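PDB 4EHX: tetraacyldisaccharide 4'-kinase from Aquifex aeolicus, which transfers the gamma-phosphate of ATP to the 4'-position of a tetraacyldisaccharide 1-phosphate, forming lipid IVA in lipid A biosynthesis. Local coordinates for residues A182-Y187 and F202-E207. Residues are numbered along the deposited sequence; the frame is centred on the assembly and turned at random.
Sequences ALVLTY and FKMFRE
Phe202 opens the pairing through both of its backbone polar atoms: its N donates to Leu183 O at 2.9 Å, and its O accepts from Leu185 N, which stands above the carbonyl plane. That one residue bonds to the two neighbours of Val184 identifies a parallel bridge. The same oxygen lies 3.3 Å from Val184 CA, a CA-H...O contact. CG lies anti to the carbonyl carbon (chi1 -53°), and the ring turns its edge, CE1, to Ala182 CB at 4.2 Å. Lys203 pairs with Leu185, but its ammonium leaves the contact for a salt bridge with Glu194. Next, Met204 N donates to Leu185 O with a fairly straight N-H...O angle of 164°. Met204 CB packs 3.6 Å from Val184 CG1, and farther out SD and CE lie beside Thr186 CG2. Beyond this point the strands diverge, Tyr187 CA and Phe205 CA standing 6.0 Å apart, and a water accepts from Tyr187 N and donates to Met204 O. Arg206 brings NH2 within 3.4 Å of Tyr187 CZ, its guanidinium plane turned 83° from the ring, while NH1 bonds Ser53 OG. The pair links parallel strand 150-156 to antiparallel strand 291-300. Its chemistry passes from direct backbone bonds flanked by apolar side chains to a water bridge and the Tyr187-Arg206 contact; because Tyr187 approaches Gly48 of the predicted ATP-binding P-loop, that end probably borders the nucleotide site.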
ATOM      1  N   ALA A 182      11.121  -5.445  12.053  1.00 24.22           N
ATOM      2  CA  ALA A 182       9.942  -6.250  12.342  1.00 21.93           C
ATOM      3  C   ALA A 182       9.450  -6.840  11.033  1.00 22.28           C
ATOM      4  O   ALA A 182       9.531  -6.191   9.981  1.00 23.58           O
ATOM      5  CB  ALA A 182       8.839  -5.398  12.985  1.00 21.00           C
ATOM      6  N   LEU A 183       8.959  -8.073  11.095  1.00 21.41           N
ATOM      7  CA  LEU A 183       8.359  -8.725   9.933  1.00 27.62           C
ATOM      8  C   LEU A 183       6.855  -8.872  10.101  1.00 29.34           C
ATOM      9  O   LEU A 183       6.372  -9.248  11.165  1.00 26.99           O
ATOM     10  CB  LEU A 183       8.952 -10.119   9.718  1.00 23.29           C
ATOM     11  CG  LEU A 183      10.429 -10.182   9.336  1.00 31.45           C
ATOM     12  CD1 LEU A 183      10.860 -11.625   9.157  1.00 33.35           C
ATOM     13  CD2 LEU A 183      10.675  -9.398   8.071  1.00 32.06           C
ATOM     14  N   VAL A 184       6.127  -8.601   9.028  1.00 22.36           N
ATOM     15  CA  VAL A 184       4.692  -8.836   9.000  1.00 25.91           C
ATOM     16  C   VAL A 184       4.452  -9.881   7.931  1.00 30.34           C
ATOM     17  O   VAL A 184       4.761  -9.653   6.756  1.00 25.80           O
ATOM     18  CB  VAL A 184       3.897  -7.549   8.657  1.00 22.08           C
ATOM     19  CG1 VAL A 184       2.385  -7.858   8.562  1.00 20.53           C
ATOM     20  CG2 VAL A 184       4.136  -6.474   9.729  1.00 20.74           C
ATOM     21  N   LEU A 185       3.939 -11.036   8.350  1.00 27.14           N
ATOM     22  CA  LEU A 185       3.738 -12.165   7.453  1.00 27.30           C
ATOM     23  C   LEU A 185       2.317 -12.108   6.926  1.00 31.69           C
ATOM     24  O   LEU A 185       1.367 -12.399   7.649  1.00 29.32           O
ATOM     25  CB  LEU A 185       3.985 -13.482   8.183  1.00 25.97           C
ATOM     26  CG  LEU A 185       5.317 -13.650   8.932  1.00 30.94           C
ATOM     27  CD1 LEU A 185       5.469 -15.085   9.441  1.00 33.02           C
ATOM     28  CD2 LEU A 185       6.525 -13.262   8.082  1.00 26.67           C
ATOM     29  N   THR A 186       2.182 -11.733   5.661  1.00 26.78           N
ATOM     30  CA  THR A 186       0.883 -11.380   5.086  1.00 25.64           C
ATOM     31  C   THR A 186       0.163 -12.511   4.335  1.00 27.46           C
ATOM     32  O   THR A 186       0.720 -13.592   4.087  1.00 25.80           O
ATOM     33  CB  THR A 186       1.058 -10.206   4.111  1.00 27.56           C
ATOM     34  OG1 THR A 186       1.958 -10.613   3.070  1.00 23.71           O
ATOM     35  CG2 THR A 186       1.652  -8.974   4.837  1.00 22.45           C
ATOM     36  N   TYR A 187      -1.083 -12.225   3.963  1.00 26.75           N
ATOM     37  CA  TYR A 187      -1.964 -13.162   3.260  1.00 31.05           C
ATOM     38  C   TYR A 187      -2.180 -14.466   4.019  1.00 29.92           C
ATOM     39  O   TYR A 187      -2.363 -15.525   3.415  1.00 33.13           O
ATOM     40  CB  TYR A 187      -1.477 -13.403   1.823  1.00 29.86           C
ATOM     41  CG  TYR A 187      -1.595 -12.170   0.956  1.00 34.99           C
ATOM     42  CD1 TYR A 187      -0.569 -11.226   0.906  1.00 32.28           C
ATOM     43  CD2 TYR A 187      -2.746 -11.929   0.207  1.00 38.49           C
ATOM     44  CE1 TYR A 187      -0.677 -10.085   0.122  1.00 35.97           C
ATOM     45  CE2 TYR A 187      -2.862 -10.790  -0.580  1.00 40.99           C
ATOM     46  CZ  TYR A 187      -1.824  -9.875  -0.619  1.00 40.04           C
ATOM     47  OH  TYR A 187      -1.926  -8.744  -1.399  1.00 39.02           O
ATOM     48  N   PHE A 202       4.876 -10.741  13.115  1.00 24.56           N
ATOM     49  CA  PHE A 202       3.432 -10.575  13.298  1.00 29.15           C
ATOM     50  C   PHE A 202       2.646 -11.087  12.103  1.00 30.76           C
ATOM     51  O   PHE A 202       2.778 -10.571  10.995  1.00 27.73           O
ATOM     52  CB  PHE A 202       3.102  -9.091  13.464  1.00 23.58           C
ATOM     53  CG  PHE A 202       3.893  -8.425  14.541  1.00 27.82           C
ATOM     54  CD1 PHE A 202       5.134  -7.878  14.259  1.00 25.81           C
ATOM     55  CD2 PHE A 202       3.417  -8.389  15.845  1.00 30.35           C
ATOM     56  CE1 PHE A 202       5.879  -7.275  15.259  1.00 29.72           C
ATOM     57  CE2 PHE A 202       4.157  -7.796  16.850  1.00 31.48           C
ATOM     58  CZ  PHE A 202       5.389  -7.239  16.555  1.00 31.32           C
ATOM     59  N   LYS A 203       1.808 -12.083  12.329  1.00 27.67           N
ATOM     60  CA  LYS A 203       0.979 -12.606  11.256  1.00 27.59           C
ATOM     61  C   LYS A 203      -0.164 -11.657  10.972  1.00 28.25           C
ATOM     62  O   LYS A 203      -0.809 -11.147  11.895  1.00 27.14           O
ATOM     63  CB  LYS A 203       0.414 -13.968  11.649  1.00 30.40           C
ATOM     64  CG  LYS A 203       1.434 -15.099  11.634  1.00 30.00           C
ATOM     65  CD  LYS A 203       0.720 -16.387  12.032  1.00 41.12           C
ATOM     66  CE  LYS A 203       1.577 -17.616  11.841  1.00 45.10           C
ATOM     67  NZ  LYS A 203       0.737 -18.808  12.155  1.00 52.67           N
ATOM     68  N   MET A 204      -0.434 -11.442   9.691  1.00 28.33           N
ATOM     69  CA  MET A 204      -1.476 -10.510   9.286  1.00 22.82           C
ATOM     70  C   MET A 204      -2.546 -11.210   8.471  1.00 30.07           C
ATOM     71  O   MET A 204      -2.241 -11.892   7.490  1.00 28.46           O
ATOM     72  CB  MET A 204      -0.864  -9.379   8.458  1.00 24.19           C
ATOM     73  CG  MET A 204      -1.905  -8.442   7.850  1.00 23.41           C
ATOM     74  SD  MET A 204      -1.117  -7.057   6.977  1.00 29.17           S
ATOM     75  CE  MET A 204      -1.894  -7.199   5.364  1.00 26.63           C
ATOM     76  N   PHE A 205      -3.791 -11.033   8.895  1.00 23.62           N
ATOM     77  CA  PHE A 205      -4.954 -11.613   8.226  1.00 26.32           C
ATOM     78  C   PHE A 205      -5.758 -10.429   7.741  1.00 29.39           C
ATOM     79  O   PHE A 205      -5.754  -9.386   8.382  1.00 26.60           O
ATOM     80  CB  PHE A 205      -5.809 -12.425   9.214  1.00 28.88           C
ATOM     81  CG  PHE A 205      -5.136 -13.673   9.736  1.00 30.99           C
ATOM     82  CD1 PHE A 205      -4.157 -13.593  10.716  1.00 30.77           C
ATOM     83  CD2 PHE A 205      -5.510 -14.925   9.271  1.00 29.66           C
ATOM     84  CE1 PHE A 205      -3.543 -14.747  11.207  1.00 30.33           C
ATOM     85  CE2 PHE A 205      -4.908 -16.081   9.763  1.00 34.17           C
ATOM     86  CZ  PHE A 205      -3.921 -15.991  10.725  1.00 34.00           C
ATOM     87  N   ARG A 206      -6.429 -10.570   6.603  1.00 26.33           N
ATOM     88  CA  ARG A 206      -7.372  -9.545   6.183  1.00 26.82           C
ATOM     89  C   ARG A 206      -8.725 -10.183   6.040  1.00 28.14           C
ATOM     90  O   ARG A 206      -8.859 -11.229   5.414  1.00 32.32           O
ATOM     91  CB  ARG A 206      -6.936  -8.878   4.870  1.00 32.61           C
ATOM     92  CG  ARG A 206      -5.811  -7.879   5.064  1.00 33.19           C
ATOM     93  CD  ARG A 206      -5.610  -7.007   3.840  1.00 37.45           C
ATOM     94  NE  ARG A 206      -5.180  -7.777   2.685  1.00 48.06           N
ATOM     95  CZ  ARG A 206      -4.902  -7.250   1.498  1.00 53.49           C
ATOM     96  NH1 ARG A 206      -5.010  -5.944   1.307  1.00 54.80           N
ATOM     97  NH2 ARG A 206      -4.517  -8.033   0.501  1.00 63.74           N
ATOM     98  N   GLU A 207      -9.723  -9.562   6.645  1.00 24.97           N
ATOM     99  CA  GLU A 207     -11.056 -10.120   6.685  1.00 28.27           C
ATOM    100  C   GLU A 207     -12.089  -9.087   6.229  1.00 35.75           C
ATOM    101  O   GLU A 207     -11.976  -7.903   6.541  1.00 31.04           O
ATOM    102  CB  GLU A 207     -11.348 -10.652   8.098  1.00 36.42           C
ATOM    103  CG  GLU A 207     -10.400 -11.806   8.474  1.00 36.09           C
ATOM    104  CD  GLU A 207     -10.489 -12.256   9.929  1.00 47.29           C
ATOM    105  OE1 GLU A 207     -11.366 -11.774  10.679  1.00 41.20           O
ATOM    106  OE2 GLU A 207      -9.662 -13.110  10.315  1.00 43.42           O
TER
HETATM  107  O   HOH W   1      -3.161 -10.476   4.964  1.00 29.70           O